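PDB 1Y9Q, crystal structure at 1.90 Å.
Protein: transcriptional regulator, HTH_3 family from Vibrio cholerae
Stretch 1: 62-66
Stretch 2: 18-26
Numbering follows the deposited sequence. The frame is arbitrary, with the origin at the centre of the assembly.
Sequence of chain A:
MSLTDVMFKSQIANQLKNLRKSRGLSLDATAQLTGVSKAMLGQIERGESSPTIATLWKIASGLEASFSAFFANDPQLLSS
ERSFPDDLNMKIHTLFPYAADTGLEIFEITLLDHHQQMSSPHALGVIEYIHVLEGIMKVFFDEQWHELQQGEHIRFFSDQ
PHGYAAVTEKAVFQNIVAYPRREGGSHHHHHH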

ATOM      1  N   GLY A  62      11.393   7.692   7.383  1.00 15.41           N
ATOM      2  CA  GLY A  62      12.344   8.504   6.639  1.00 16.38           C
ATOM      3  C   GLY A  62      13.374   9.173   7.529  1.00 17.02           C
ATOM      4  O   GLY A  62      14.523   9.377   7.128  1.00 17.60           O
ATOM      5  N   LEU A  63      12.966   9.513   8.745  1.00 15.57           N
ATOM      6  CA  LEU A  63      13.858  10.162   9.703  1.00 15.11           C
ATOM      7  C   LEU A  63      14.635   9.133  10.511  1.00 15.70           C
ATOM      8  O   LEU A  63      15.497   9.491  11.313  1.00 15.92           O
ATOM      9  CB  LEU A  63      13.049  11.039  10.660  1.00 14.51           C
ATOM     10  CG  LEU A  63      12.304  12.225  10.050  1.00 15.21           C
ATOM     11  CD1 LEU A  63      11.385  12.851  11.091  1.00 15.77           C
ATOM     12  CD2 LEU A  63      13.316  13.243   9.536  1.00 15.69           C
ATOM     13  N   GLU A  64      14.324   7.858  10.285  1.00 16.30           N
ATOM     14  CA  GLU A  64      14.949   6.752  11.001  1.00 16.37           C
ATOM     15  C   GLU A  64      14.731   6.947  12.495  1.00 17.25           C
ATOM     16  O   GLU A  64      15.654   6.838  13.309  1.00 15.16           O
ATOM     17  CB  GLU A  64      16.434   6.672  10.665  1.00 21.42           C
ATOM     18  CG  GLU A  64      16.669   6.509   9.172  1.00 25.66           C
ATOM     19  CD  GLU A  64      18.130   6.361   8.816  1.00 30.17           C
ATOM     20  OE1 GLU A  64      18.693   5.273   9.060  1.00 33.05           O
ATOM     21  OE2 GLU A  64      18.712   7.338   8.298  1.00 33.06           O
ATOM     22  N   ALA A  65      13.485   7.259  12.832  1.00 14.35           N
ATOM     23  CA  ALA A  65      13.069   7.479  14.209  1.00 13.97           C
ATOM     24  C   ALA A  65      11.974   6.478  14.543  1.00 12.93           C
ATOM     25  O   ALA A  65      11.370   5.882  13.649  1.00 14.52           O
ATOM     26  CB  ALA A  65      12.539   8.893  14.374  1.00 14.06           C
ATOM     27  N   SER A  66      11.719   6.291  15.831  1.00 12.54           N
ATOM     28  CA  SER A  66      10.679   5.366  16.259  1.00 13.05           C
ATOM     29  C   SER A  66       9.352   6.110  16.228  1.00 13.48           C
ATOM     30  O   SER A  66       9.331   7.335  16.152  1.00 12.49           O
ATOM     31  CB  SER A  66      10.957   4.901  17.681  1.00 13.76           C
ATOM     32  OG  SER A  66      10.909   6.004  18.566  1.00 14.70           O
TER
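Stretch 2, residues 18-26: NLRKSRGLS

Where a helix ends, its last carbonyl groups lose the amide partners that helical pairing would supply, and arginine is well suited to meet them: its long arm can reach a neighbouring segment while its several N-H groups serve more than one acceptor. The contact between residues 18-26 and 62-66 of this HTH_3-family regulator is a compact example, in which two helix endings of similar design meet.

The backbone sets the scene. Stretch 2 enters as the last part of a helix that begins earlier in the chain, and turns out of helical geometry at Gly24, whose phi is 69°. This is a Schellman motif, closed by two bonds back into the final turn: Leu25 N to Arg20 O at 3.2 Å and Gly24 N to Lys21 O at 2.9 Å. Positive phi by itself favours glycine. Beyond it Leu25 is extended, and Ser26 takes the N-cap position of the next helix. Stretch 1 repeats the theme, with Glu64 as the first residue to leave helical geometry, at a phi of 57°, and with Ala65 and Ser66 extended after it. From first to last CA the two stretches run in nearly opposite directions. The closest pair of CA atoms is that of Leu63 and Arg20, 7.7 Å apart, a spacing that leaves room for side chains between them.

The polar part of the contact belongs to Arg23. Its CA-to-CB bond points toward stretch 1, and its side chain, with chi1 m and both chi2 and chi3 t, carries the guanidinium to the carbonyl of Leu63. Arg23 NE donates to Leu63 O at 3.1 Å, with an N-H...O angle of 157°; Arg23 NH2 adds a weak bond to the same Leu63 O at 3.5 Å and 137°. The acceptor lies at the edge of the guanidinium, near its plane, where the N-H groups are directed. Meanwhile Arg23 NH1 donates to Leu19 O at 3.1 Å, within its own stretch. One side chain thus ties the end of its own helix to that of its neighbour. The CA-to-CB bond of Ala65 points toward stretch 2, and Ala65 CB makes a van der Waals contact with Arg23 NH2 at 3.5 Å, oblique to the guanidinium.

Apolar packing lies beside this link. Leu63, buried and pointing toward stretch 2, has the largest covered area of any residue in the contact. Its CD2 meets Leu25 CD1 at 3.5 Å, while its CD1 lies 4.5 Å from Leu19 CB, a looser approach. The same leucine therefore touches both the helical part of stretch 2 and the segment beyond Gly24. The CA-to-CB bond of Arg20 points sideways, and the end of its side chain leads away from stretch 1; Arg20 NH1 donates to Leu25 O at 2.8 Å, a bond that links the last turn of the helix to Leu25, the residue that packs on Leu63.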

ATOM      1  N   ASN A  18      10.976  19.546  16.013  1.00 13.63           N
ATOM      2  CA  ASN A  18      12.134  19.305  16.868  1.00 12.72           C
ATOM      3  C   ASN A  18      12.978  18.173  16.284  1.00 13.23           C
ATOM      4  O   ASN A  18      14.188  18.316  16.111  1.00 14.17           O
ATOM      5  CB  ASN A  18      11.692  18.932  18.282  1.00 11.88           C
ATOM      6  CG  ASN A  18      12.831  18.991  19.277  1.00 13.93           C
ATOM      7  OD1 ASN A  18      13.890  18.385  19.069  1.00 12.48           O
ATOM      8  ND2 ASN A  18      12.621  19.719  20.371  1.00 13.11           N
ATOM      9  N   LEU A  19      12.334  17.048  15.980  1.00 11.91           N
ATOM     10  CA  LEU A  19      13.043  15.906  15.408  1.00 12.64           C
ATOM     11  C   LEU A  19      13.779  16.305  14.134  1.00 10.96           C
ATOM     12  O   LEU A  19      14.950  15.953  13.949  1.00 12.62           O
ATOM     13  CB  LEU A  19      12.064  14.760  15.109  1.00 10.32           C
ATOM     14  CG  LEU A  19      11.430  14.060  16.321  1.00 10.81           C
ATOM     15  CD1 LEU A  19      10.375  13.059  15.855  1.00 11.00           C
ATOM     16  CD2 LEU A  19      12.525  13.353  17.127  1.00 11.30           C
ATOM     17  N   ARG A  20      13.104  17.054  13.264  1.00 12.09           N
ATOM     18  CA  ARG A  20      13.709  17.486  12.002  1.00 12.57           C
ATOM     19  C   ARG A  20      14.889  18.426  12.231  1.00 12.36           C
ATOM     20  O   ARG A  20      15.978  18.209  11.703  1.00 13.35           O
ATOM     21  CB  ARG A  20      12.669  18.187  11.114  1.00 11.03           C
ATOM     22  CG  ARG A  20      13.236  18.671   9.781  1.00 12.83           C
ATOM     23  CD  ARG A  20      12.165  19.227   8.857  1.00 15.01           C
ATOM     24  NE  ARG A  20      11.568  20.469   9.354  1.00 17.36           N
ATOM     25  CZ  ARG A  20      12.149  21.664   9.294  1.00 18.66           C
ATOM     26  NH1 ARG A  20      13.355  21.797   8.760  1.00 19.44           N
ATOM     27  NH2 ARG A  20      11.513  22.733   9.756  1.00 19.89           N
ATOM     28  N   LYS A  21      14.656  19.470  13.018  1.00 15.13           N
ATOM     29  CA  LYS A  21      15.681  20.463  13.328  1.00 15.69           C
ATOM     30  C   LYS A  21      16.869  19.845  14.058  1.00 16.37           C
ATOM     31  O   LYS A  21      18.018  20.222  13.814  1.00 16.64           O
ATOM     32  CB  LYS A  21      15.084  21.579  14.187  1.00 19.06           C
ATOM     33  CG  LYS A  21      14.069  22.466  13.473  1.00 23.25           C
ATOM     34  CD  LYS A  21      14.746  23.430  12.513  1.00 29.24           C
ATOM     35  CE  LYS A  21      13.770  24.498  12.031  1.00 31.76           C
ATOM     36  NZ  LYS A  21      14.396  25.430  11.048  1.00 36.05           N
ATOM     37  N   SER A  22      16.597  18.907  14.961  1.00 14.20           N
ATOM     38  CA  SER A  22      17.673  18.260  15.704  1.00 14.49           C
ATOM     39  C   SER A  22      18.593  17.515  14.748  1.00 13.26           C
ATOM     40  O   SER A  22      19.780  17.350  15.017  1.00 15.66           O
ATOM     41  CB  SER A  22      17.110  17.282  16.742  1.00 16.67           C
ATOM     42  OG  SER A  22      16.430  17.979  17.775  1.00 18.64           O
ATOM     43  N   ARG A  23      18.038  17.070  13.626  1.00 11.66           N
ATOM     44  CA  ARG A  23      18.816  16.352  12.623  1.00 13.85           C
ATOM     45  C   ARG A  23      19.459  17.312  11.624  1.00 13.98           C
ATOM     46  O   ARG A  23      20.258  16.897  10.782  1.00 15.00           O
ATOM     47  CB  ARG A  23      17.915  15.362  11.880  1.00 14.62           C
ATOM     48  CG  ARG A  23      17.420  14.221  12.756  1.00 15.00           C
ATOM     49  CD  ARG A  23      16.273  13.458  12.100  1.00 16.69           C
ATOM     50  NE  ARG A  23      16.033  12.173  12.752  1.00 16.95           N
ATOM     51  CZ  ARG A  23      15.712  12.020  14.034  1.00 18.79           C
ATOM     52  NH1 ARG A  23      15.583  13.077  14.829  1.00 18.34           N
ATOM     53  NH2 ARG A  23      15.526  10.802  14.527  1.00 20.72           N
ATOM     54  N   GLY A  24      19.104  18.592  11.720  1.00 13.29           N
ATOM     55  CA  GLY A  24      19.646  19.588  10.812  1.00 14.68           C
ATOM     56  C   GLY A  24      19.131  19.423   9.392  1.00 15.62           C
ATOM     57  O   GLY A  24      19.815  19.766   8.429  1.00 14.78           O
ATOM     58  N   LEU A  25      17.910  18.909   9.266  1.00 15.48           N
ATOM     59  CA  LEU A  25      17.294  18.673   7.966  1.00 15.90           C
ATOM     60  C   LEU A  25      16.380  19.801   7.501  1.00 15.19           C
ATOM     61  O   LEU A  25      15.710  20.442   8.304  1.00 16.67           O
ATOM     62  CB  LEU A  25      16.483  17.368   8.001  1.00 14.78           C
ATOM     63  CG  LEU A  25      17.239  16.037   8.133  1.00 15.06           C
ATOM     64  CD1 LEU A  25      16.262  14.907   8.467  1.00 13.94           C
ATOM     65  CD2 LEU A  25      17.976  15.733   6.840  1.00 13.71           C
ATOM     66  N   SER A  26      16.353  20.029   6.192  1.00 16.93           N
ATOM     67  CA  SER A  26      15.486  21.046   5.610  1.00 17.88           C
ATOM     68  C   SER A  26      14.163  20.334   5.347  1.00 19.21           C
ATOM     69  O   SER A  26      14.102  19.100   5.393  1.00 15.94           O
ATOM     70  CB  SER A  26      16.059  21.548   4.283  1.00 19.04           C
ATOM     71  OG  SER A  26      16.065  20.508   3.319  1.00 20.11           O
TER